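Long-range contacts in peptidoglycan D,D-transpeptidase FtsI (Yersinia pestis, PDB 6SYN), which probably cross-links peptidoglycan strands during cell division as a class B penicillin-binding protein, and is acylated by penicillin-type inhibitors at its transpeptidase site: residues A[110-114]-A[227-231]; A[33-39]-A[103-109]; A[260-264]-A[404-409]. One frame throughout, in Å; residues are numbered along the deposited sequence.

Contact 1 of 3, residues A[110-114]-A[227-231]; sequences SRRYY and NPNNL
Asn229 ND2 gives a nearly straight bond to Tyr114 O (2.8 Å, 176°), with the acceptor lying in the plane of the amide. The other end of the same amide, OD1, receives Tyr114 N at 2.9 Å on an in-plane lone pair, a compact example of how a single asparagine can dock a loop onto a strand end. Two bonds to one residue fix the rotation of the amide, and OD1 also comes 3.5 Å from CD1 of the Tyr113 ring. The backbone of Asn229 is engaged as well: its O meets Arg111 NH2 in a weak, bent bond at the edge of the guanidinium, reached because the arginine chain is fully extended, with CG trans to the backbone N (chi1 -178°). Beside the amide, Tyr114 rests CD2 against Pro228 CB at 3.7 Å. On the loop side an Asx turn, Asn229 N to Asn227 OD1, shapes the chain leading to the asparagine. Tyr114 OH turns to Glu138 in helix 136-140, and Val126 touches both Tyr114 and Pro228. The loop that follows strand 217-223 of the transpeptidase region thus rests against the end of strand 104-113, itself paired with strand 26-38.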
loop_
_atom_site.group_PDB
_atom_site.type_symbol
_atom_site.label_atom_id
_atom_site.label_comp_id
_atom_site.label_asym_id
_atom_site.label_seq_id
_atom_site.Cartn_x
_atom_site.Cartn_y
_atom_site.Cartn_z
ATOM N N SER A 110 26.631 -10.109 -13.185
ATOM C CA SER A 110 25.436 -9.320 -13.571
ATOM C C SER A 110 24.865 -8.698 -12.295
ATOM O O SER A 110 24.612 -9.447 -11.335
ATOM C CB SER A 110 24.434 -10.177 -14.307
ATOM O OG SER A 110 23.121 -9.650 -14.195
ATOM N N ARG A 111 24.751 -7.371 -12.264
ATOM C CA ARG A 111 24.170 -6.634 -11.118
ATOM C C ARG A 111 22.678 -6.459 -11.390
ATOM O O ARG A 111 22.335 -5.860 -12.424
ATOM C CB ARG A 111 24.861 -5.284 -10.932
ATOM C CG ARG A 111 24.336 -4.494 -9.744
ATOM C CD ARG A 111 25.014 -3.151 -9.599
ATOM N NE ARG A 111 24.413 -2.387 -8.518
ATOM C CZ ARG A 111 24.811 -1.184 -8.118
ATOM N NH1 ARG A 111 25.824 -0.575 -8.711
ATOM N NH2 ARG A 111 24.192 -0.588 -7.116
ATOM N N ARG A 112 21.828 -6.997 -10.521
ATOM C CA ARG A 112 20.376 -6.716 -10.562
ATOM C C ARG A 112 20.199 -5.256 -10.134
ATOM O O ARG A 112 20.306 -4.981 -8.923
ATOM C CB ARG A 112 19.614 -7.725 -9.693
ATOM C CG ARG A 112 18.167 -7.945 -10.109
ATOM C CD ARG A 112 17.974 -8.016 -11.610
ATOM N NE ARG A 112 16.619 -8.415 -11.935
ATOM C CZ ARG A 112 16.160 -8.635 -13.162
ATOM N NH1 ARG A 112 14.894 -8.986 -13.324
ATOM N NH2 ARG A 112 16.952 -8.514 -14.214
ATOM N N TYR A 113 20.007 -4.356 -11.104
ATOM C CA TYR A 113 19.952 -2.884 -10.891
ATOM C C TYR A 113 18.504 -2.395 -11.006
ATOM O O TYR A 113 17.782 -2.813 -11.934
ATOM C CB TYR A 113 20.890 -2.154 -11.857
ATOM C CG TYR A 113 20.773 -0.653 -11.783
ATOM C CD1 TYR A 113 21.291 0.054 -10.710
ATOM C CD2 TYR A 113 20.096 0.058 -12.761
ATOM C CE1 TYR A 113 21.153 1.430 -10.619
ATOM C CE2 TYR A 113 19.946 1.431 -12.685
ATOM C CZ TYR A 113 20.476 2.121 -11.610
ATOM O OH TYR A 113 20.333 3.476 -11.538
ATOM N N TYR A 114 18.100 -1.528 -10.073
ATOM C CA TYR A 114 16.721 -0.988 -9.944
ATOM C C TYR A 114 16.732 0.507 -10.258
ATOM O O TYR A 114 17.011 1.314 -9.374
ATOM C CB TYR A 114 16.166 -1.300 -8.552
ATOM C CG TYR A 114 16.239 -2.762 -8.199
ATOM C CD1 TYR A 114 15.305 -3.665 -8.690
ATOM C CD2 TYR A 114 17.272 -3.257 -7.412
ATOM C CE1 TYR A 114 15.379 -5.016 -8.385
ATOM C CE2 TYR A 114 17.360 -4.605 -7.100
ATOM C CZ TYR A 114 16.411 -5.486 -7.591
ATOM O OH TYR A 114 16.488 -6.816 -7.304
ATOM N N ASN A 227 16.494 1.407 0.091
ATOM C CA ASN A 227 17.238 1.482 -1.190
ATOM C C ASN A 227 17.732 0.084 -1.560
ATOM O O ASN A 227 18.567 -0.490 -0.864
ATOM C CB ASN A 227 18.358 2.520 -1.139
ATOM C CG ASN A 227 18.951 2.800 -2.507
ATOM O OD1 ASN A 227 18.544 2.216 -3.512
ATOM N ND2 ASN A 227 19.915 3.705 -2.555
ATOM N N PRO A 228 17.227 -0.498 -2.673
ATOM C CA PRO A 228 17.570 -1.864 -3.071
ATOM C C PRO A 228 18.868 -1.955 -3.884
ATOM O O PRO A 228 19.276 -3.049 -4.198
ATOM C CB PRO A 228 16.377 -2.260 -3.950
ATOM C CG PRO A 228 15.971 -0.963 -4.619
ATOM C CD PRO A 228 16.288 0.128 -3.615
ATOM N N ASN A 229 19.476 -0.808 -4.192
ATOM C CA ASN A 229 20.671 -0.696 -5.066
ATOM C C ASN A 229 21.958 -0.667 -4.232
ATOM O O ASN A 229 23.003 -1.047 -4.785
ATOM C CB ASN A 229 20.595 0.550 -5.951
ATOM C CG ASN A 229 19.594 0.425 -7.080
ATOM O OD1 ASN A 229 19.496 -0.618 -7.723
ATOM N ND2 ASN A 229 18.861 1.494 -7.342
ATOM N N ASN A 230 21.897 -0.243 -2.964
ATOM C CA ASN A 230 23.108 0.130 -2.181
ATOM C C ASN A 230 23.569 -1.052 -1.313
ATOM O O ASN A 230 22.889 -2.098 -1.325
ATOM C CB ASN A 230 22.897 1.441 -1.414
ATOM C CG ASN A 230 21.973 1.339 -0.216
ATOM O OD1 ASN A 230 21.855 2.295 0.550
ATOM N ND2 ASN A 230 21.314 0.204 -0.045
ATOM N N LEU A 231 24.707 -0.886 -0.626
ATOM C CA LEU A 231 25.371 -1.919 0.221
ATOM C C LEU A 231 24.779 -1.907 1.637
ATOM O O LEU A 231 24.847 -2.959 2.306
ATOM C CB LEU A 231 26.874 -1.621 0.261
ATOM C CG LEU A 231 27.594 -1.687 -1.084
ATOM C CD1 LEU A 231 28.818 -0.780 -1.085
ATOM C CD2 LEU A 231 27.975 -3.119 -1.423
#

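Contact 2 of 3, residues A[33-39]-A[103-109]; sequences VNAVWAD and GIHLRQE
Two neighbouring strands of the mixed sheet in the N-terminal region, 26-38 and 104-113, form this antiparallel ladder, a worked example of a regular pairing reinforced by aromatic stacking on one face. Val33 with Glu109, Ala35 with Arg107 and Trp37 with His105 are hydrogen-bonded pairs, each closed by two backbone bonds, from Val33 N to Glu109 O at 2.8 Å through to His105 N to Trp37 O. Asp39 N to Gly103 O adds a last rung where the strand gives way to helix 40-45, whose start Asp39 caps through Glu42 N.

On the face carrying Trp37, the six-membered part of the indole and the His105 imidazole form an offset stack, centroids 4.0 Å apart and planes 9° from parallel. His105 CB sits over the five-membered part in a CH-pi contact. The tryptophan chi1 of 62° sets CG between its own N and carbonyl carbon, which lays the indole across the partner strand. Over the opposite indole face comes the Arg107 guanidinium, its CZ 4.8 Å from the five-membered centroid in a cation-pi contact, while its NE forms a salt bridge with Glu109 OE1 at 2.9 Å. On the other face, Val36 CG2 meets Leu106 CD1 at 3.7 Å.

The chemistry therefore differs by face: Val36, Leu106 and Ile104 give an aliphatic patch against Ile96 of helix 90-97, while Trp37, His105, Arg107 and Glu109 bring stacking and charge to the other, where the carboxylate that pairs with Arg107 probably helps hold the guanidinium over the indole.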
loop_
_atom_site.group_PDB
_atom_site.type_symbol
_atom_site.label_atom_id
_atom_site.label_comp_id
_atom_site.label_asym_id
_atom_site.label_seq_id
_atom_site.Cartn_x
_atom_site.Cartn_y
_atom_site.Cartn_z
ATOM N N VAL A 33 28.979 -6.069 -14.824
ATOM C CA VAL A 33 29.866 -5.207 -13.987
ATOM C C VAL A 33 31.089 -6.013 -13.541
ATOM O O VAL A 33 31.068 -7.251 -13.676
ATOM C CB VAL A 33 29.110 -4.649 -12.764
ATOM C CG1 VAL A 33 27.948 -3.761 -13.177
ATOM C CG2 VAL A 33 28.633 -5.756 -11.836
ATOM N N ASN A 34 32.112 -5.312 -13.046
ATOM C CA ASN A 34 33.153 -5.856 -12.135
ATOM C C ASN A 34 32.760 -5.427 -10.716
ATOM O O ASN A 34 32.494 -4.219 -10.522
ATOM C CB ASN A 34 34.563 -5.383 -12.502
ATOM C CG ASN A 34 34.808 -5.299 -13.996
ATOM O OD1 ASN A 34 35.463 -4.368 -14.465
ATOM N ND2 ASN A 34 34.294 -6.256 -14.751
ATOM N N ALA A 35 32.684 -6.378 -9.782
ATOM C CA ALA A 35 32.255 -6.166 -8.380
ATOM C C ALA A 35 33.408 -6.522 -7.437
ATOM O O ALA A 35 34.251 -7.357 -7.815
ATOM C CB ALA A 35 31.030 -6.991 -8.081
ATOM N N VAL A 36 33.431 -5.902 -6.256
ATOM C CA VAL A 36 34.464 -6.134 -5.209
ATOM C C VAL A 36 33.775 -6.779 -4.008
ATOM O O VAL A 36 32.838 -6.171 -3.453
ATOM C CB VAL A 36 35.207 -4.841 -4.819
ATOM C CG1 VAL A 36 36.208 -5.083 -3.697
ATOM C CG2 VAL A 36 35.898 -4.216 -6.021
ATOM N N TRP A 37 34.229 -7.978 -3.647
ATOM C CA TRP A 37 33.741 -8.726 -2.465
ATOM C C TRP A 37 34.939 -9.142 -1.616
ATOM O O TRP A 37 36.055 -9.214 -2.154
ATOM C CB TRP A 37 32.875 -9.913 -2.892
ATOM C CG TRP A 37 33.566 -10.954 -3.717
ATOM C CD1 TRP A 37 33.795 -10.932 -5.062
ATOM C CD2 TRP A 37 34.062 -12.219 -3.249
ATOM N NE1 TRP A 37 34.418 -12.085 -5.458
ATOM C CE2 TRP A 37 34.590 -12.897 -4.368
ATOM C CE3 TRP A 37 34.114 -12.840 -1.998
ATOM C CZ2 TRP A 37 35.175 -14.158 -4.267
ATOM C CZ3 TRP A 37 34.691 -14.086 -1.899
ATOM C CH2 TRP A 37 35.216 -14.735 -3.018
ATOM N N ALA A 38 34.710 -9.322 -0.320
ATOM C CA ALA A 38 35.703 -9.829 0.646
ATOM C C ALA A 38 35.257 -11.223 1.084
ATOM O O ALA A 38 34.034 -11.440 1.191
ATOM C CB ALA A 38 35.839 -8.882 1.810
ATOM N N ASP A 39 36.213 -12.142 1.241
ATOM C CA ASP A 39 36.018 -13.467 1.889
ATOM C C ASP A 39 36.337 -13.286 3.365
ATOM O O ASP A 39 37.458 -13.553 3.781
ATOM C CB ASP A 39 36.919 -14.538 1.267
ATOM C CG ASP A 39 36.703 -15.941 1.815
ATOM O OD1 ASP A 39 36.282 -16.074 2.990
ATOM O OD2 ASP A 39 36.961 -16.894 1.060
ATOM N N GLY A 103 41.979 -12.165 0.751
ATOM C CA GLY A 103 40.551 -12.075 1.113
ATOM C C GLY A 103 39.803 -11.051 0.273
ATOM O O GLY A 103 38.571 -10.992 0.402
ATOM N N ILE A 104 40.517 -10.265 -0.544
ATOM C CA ILE A 104 39.944 -9.230 -1.456
ATOM C C ILE A 104 39.838 -9.844 -2.853
ATOM O O ILE A 104 40.842 -10.410 -3.312
ATOM C CB ILE A 104 40.808 -7.950 -1.467
ATOM C CG1 ILE A 104 40.970 -7.345 -0.067
ATOM C CG2 ILE A 104 40.259 -6.933 -2.460
ATOM C CD1 ILE A 104 39.671 -6.959 0.616
ATOM N N HIS A 105 38.681 -9.704 -3.501
ATOM C CA HIS A 105 38.379 -10.342 -4.810
ATOM C C HIS A 105 37.683 -9.355 -5.755
ATOM O O HIS A 105 36.757 -8.643 -5.312
ATOM C CB HIS A 105 37.509 -11.591 -4.617
ATOM C CG HIS A 105 38.130 -12.669 -3.792
ATOM N ND1 HIS A 105 38.804 -13.736 -4.355
ATOM C CD2 HIS A 105 38.151 -12.871 -2.456
ATOM C CE1 HIS A 105 39.233 -14.538 -3.400
ATOM N NE2 HIS A 105 38.844 -14.031 -2.227
ATOM N N LEU A 106 38.124 -9.334 -7.014
ATOM C CA LEU A 106 37.357 -8.807 -8.172
ATOM C C LEU A 106 36.720 -9.996 -8.901
ATOM O O LEU A 106 37.391 -11.039 -9.005
ATOM C CB LEU A 106 38.305 -8.030 -9.094
ATOM C CG LEU A 106 38.515 -6.553 -8.759
ATOM C CD1 LEU A 106 37.302 -5.721 -9.154
ATOM C CD2 LEU A 106 38.843 -6.354 -7.286
ATOM N N ARG A 107 35.467 -9.862 -9.347
ATOM C CA ARG A 107 34.837 -10.793 -10.325
ATOM C C ARG A 107 33.822 -10.024 -11.182
ATOM O O ARG A 107 33.151 -9.114 -10.651
ATOM C CB ARG A 107 34.211 -12.014 -9.637
ATOM C CG ARG A 107 32.959 -11.749 -8.811
ATOM C CD ARG A 107 32.098 -12.996 -8.657
ATOM N NE ARG A 107 30.794 -12.705 -8.065
ATOM C CZ ARG A 107 30.293 -13.267 -6.965
ATOM N NH1 ARG A 107 30.975 -14.186 -6.300
ATOM N NH2 ARG A 107 29.097 -12.907 -6.527
ATOM N N GLN A 108 33.752 -10.370 -12.471
ATOM C CA GLN A 108 32.695 -9.920 -13.414
ATOM C C GLN A 108 31.413 -10.690 -13.081
ATOM O O GLN A 108 31.494 -11.926 -12.925
ATOM C CB GLN A 108 33.139 -10.141 -14.860
ATOM C CG GLN A 108 34.414 -9.381 -15.200
ATOM C CD GLN A 108 34.858 -9.531 -16.634
ATOM O OE1 GLN A 108 34.047 -9.629 -17.552
ATOM N NE2 GLN A 108 36.166 -9.529 -16.835
ATOM N N GLU A 109 30.294 -9.980 -12.920
ATOM C CA GLU A 109 28.958 -10.581 -12.663
ATOM C C GLU A 109 27.890 -9.690 -13.297
ATOM O O GLU A 109 28.251 -8.651 -13.888
ATOM C CB GLU A 109 28.707 -10.770 -11.163
ATOM C CG GLU A 109 28.767 -9.481 -10.357
ATOM C CD GLU A 109 28.484 -9.642 -8.873
ATOM O OE1 GLU A 109 29.367 -10.146 -8.150
ATOM O OE2 GLU A 109 27.375 -9.269 -8.447
#

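Contact 3 of 3, residues A[260-264]-A[404-409]; sequences MTALQ and FPEPLV
The last turn of helix 255-264 faces the first turn of helix 406-416 and the two residues leading into it, the nearest CA atoms being those of Met260 and Val409, 6.7 Å apart. Met260 and Phe404 carry much of the contact, with Leu408 and Gln264 beside them, illustrating how a helix end can be packed by side chains that bring little polar chemistry across.

Met260 reaches over with an extended chain beyond CG and meets three residues along its length. Its CB lies 3.8 Å from Phe404 CE2 and 4.0 Å from Leu408 CD2, and its terminal CE touches Val409 CG1 at 3.8 Å. Between them the sulfur stands above the face of the phenylalanine ring, a distant Met-aromatic contact with SD 5.3 Å from the centroid and 16° off the ring normal. The ring's edge, meanwhile, is turned to the backbone: Met260 O approaches CE2 near the ring plane. That oxygen is already taken up inside its helix by Gln264 N, so the ring packs beside a bonded carbonyl.

One turn further on, Gln264 carries its amide to the same ring. With CG trans to the backbone N (chi1 -179°) and a bend at chi2, the chain brings NE2 to 3.7 Å from Phe404 CZ, amide and ring planes only 15° apart, while OE1 lies against Pro405 CD and Leu408 CD1. Leu408 splits its two methyls, CD2 against Met260 and CD1 against Gln264.

Thr261 adds little here; its OG1 is hydrogen-bonded to Met257 O and Thr324 OG1. Helix-to-helix packing of this kind belongs to the helical part of the penicillin-binding transpeptidase fold; helix 255-264 begins at Lys255, which with Ser252 lines the ligand pocket and fits the SxxK motif.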
loop_
_atom_site.group_PDB
_atom_site.type_symbol
_atom_site.label_atom_id
_atom_site.label_comp_id
_atom_site.label_asym_id
_atom_site.label_seq_id
_atom_site.Cartn_x
_atom_site.Cartn_y
_atom_site.Cartn_z
ATOM N N MET A 260 -25.407 1.187 1.334
ATOM C CA MET A 260 -25.813 0.347 0.176
ATOM C C MET A 260 -26.752 -0.768 0.655
ATOM O O MET A 260 -27.849 -0.903 0.085
ATOM C CB MET A 260 -24.592 -0.254 -0.531
ATOM C CG MET A 260 -23.857 0.752 -1.407
ATOM S SD MET A 260 -22.220 0.193 -1.940
ATOM C CE MET A 260 -21.635 1.660 -2.783
ATOM N N THR A 261 -26.350 -1.521 1.678
ATOM C CA THR A 261 -27.135 -2.653 2.238
ATOM C C THR A 261 -28.521 -2.149 2.662
ATOM O O THR A 261 -29.518 -2.770 2.266
ATOM C CB THR A 261 -26.385 -3.323 3.397
ATOM O OG1 THR A 261 -25.057 -3.598 2.953
ATOM C CG2 THR A 261 -27.029 -4.611 3.857
ATOM N N ALA A 262 -28.569 -1.061 3.436
ATOM C CA ALA A 262 -29.799 -0.497 4.040
ATOM C C ALA A 262 -30.773 -0.051 2.942
ATOM O O ALA A 262 -31.986 -0.258 3.116
ATOM C CB ALA A 262 -29.442 0.640 4.965
ATOM N N LEU A 263 -30.263 0.537 1.858
ATOM C CA LEU A 263 -31.075 0.920 0.671
ATOM C C LEU A 263 -31.707 -0.340 0.056
ATOM O O LEU A 263 -32.942 -0.349 -0.114
ATOM C CB LEU A 263 -30.193 1.674 -0.332
ATOM C CG LEU A 263 -29.771 3.084 0.087
ATOM C CD1 LEU A 263 -28.734 3.659 -0.864
ATOM C CD2 LEU A 263 -30.967 4.012 0.166
ATOM N N GLN A 264 -30.906 -1.374 -0.229
ATOM C CA GLN A 264 -31.377 -2.646 -0.847
ATOM C C GLN A 264 -32.419 -3.323 0.049
ATOM O O GLN A 264 -33.403 -3.841 -0.497
ATOM C CB GLN A 264 -30.226 -3.623 -1.083
ATOM C CG GLN A 264 -30.676 -4.923 -1.732
ATOM C CD GLN A 264 -29.598 -5.518 -2.602
ATOM O OE1 GLN A 264 -29.570 -5.307 -3.814
ATOM N NE2 GLN A 264 -28.690 -6.256 -1.982
ATOM N N PHE A 404 -23.713 -5.665 -6.601
ATOM C CA PHE A 404 -24.828 -4.711 -6.360
ATOM C C PHE A 404 -25.304 -4.125 -7.685
ATOM O O PHE A 404 -24.496 -3.882 -8.580
ATOM C CB PHE A 404 -24.415 -3.604 -5.387
ATOM C CG PHE A 404 -24.800 -3.873 -3.956
ATOM C CD1 PHE A 404 -24.185 -4.882 -3.232
ATOM C CD2 PHE A 404 -25.794 -3.130 -3.337
ATOM C CE1 PHE A 404 -24.550 -5.135 -1.918
ATOM C CE2 PHE A 404 -26.155 -3.381 -2.020
ATOM C CZ PHE A 404 -25.532 -4.382 -1.313
ATOM N N PRO A 405 -26.624 -3.860 -7.828
ATOM C CA PRO A 405 -27.172 -3.227 -9.029
ATOM C C PRO A 405 -26.625 -1.803 -9.239
ATOM O O PRO A 405 -26.545 -1.061 -8.274
ATOM C CB PRO A 405 -28.689 -3.177 -8.775
ATOM C CG PRO A 405 -28.937 -4.142 -7.630
ATOM C CD PRO A 405 -27.660 -4.135 -6.820
ATOM N N GLU A 406 -26.288 -1.455 -10.485
ATOM C CA GLU A 406 -25.523 -0.229 -10.853
ATOM C C GLU A 406 -26.153 1.029 -10.250
ATOM O O GLU A 406 -25.434 1.844 -9.675
ATOM C CB GLU A 406 -25.393 -0.114 -12.374
ATOM C CG GLU A 406 -24.907 1.242 -12.846
ATOM C CD GLU A 406 -24.740 1.347 -14.352
ATOM O OE1 GLU A 406 -23.693 1.874 -14.794
ATOM O OE2 GLU A 406 -25.667 0.922 -15.079
ATOM N N PRO A 407 -27.486 1.262 -10.364
ATOM C CA PRO A 407 -28.074 2.544 -9.960
ATOM C C PRO A 407 -28.082 2.733 -8.433
ATOM O O PRO A 407 -28.035 3.869 -7.974
ATOM C CB PRO A 407 -29.510 2.515 -10.520
ATOM C CG PRO A 407 -29.584 1.262 -11.388
ATOM C CD PRO A 407 -28.506 0.328 -10.872
ATOM N N LEU A 408 -28.140 1.616 -7.701
ATOM C CA LEU A 408 -28.013 1.539 -6.221
ATOM C C LEU A 408 -26.640 2.084 -5.806
ATOM O O LEU A 408 -26.602 2.922 -4.880
ATOM C CB LEU A 408 -28.197 0.078 -5.793
ATOM C CG LEU A 408 -28.580 -0.146 -4.333
ATOM C CD1 LEU A 408 -29.256 -1.495 -4.146
ATOM C CD2 LEU A 408 -27.365 -0.025 -3.425
ATOM N N VAL A 409 -25.567 1.646 -6.477
ATOM C CA VAL A 409 -24.155 2.016 -6.150
ATOM C C VAL A 409 -23.913 3.480 -6.563
ATOM O O VAL A 409 -23.216 4.201 -5.808
ATOM C CB VAL A 409 -23.144 1.055 -6.815
ATOM C CG1 VAL A 409 -21.698 1.437 -6.531
ATOM C CG2 VAL A 409 -23.381 -0.392 -6.414
#

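Overall arrangement
Contacts 1 and 2 share strand 104-113 and adjoin through Arg111 CB and Val33 CG2, whereas contact 3 stands alone across the molecule, its centre about 49 Å from that of contact 1 and about 63 Å from that of contact 2. Each is partly buried; contact 2 lies farthest from the chain centre, about 37 Å between centres, against 28 Å for contact 3 and 22 Å for contact 1. Contact 2 builds a sheet within the N-terminal region, so backbone bonds dominate. Contact 1 links the two family regions, where a loop without regular secondary structure is held by an asparagine amide, with a weak arginine bond beside it. Contact 3 joins two transpeptidase helices by apolar and sulfur-aromatic packing.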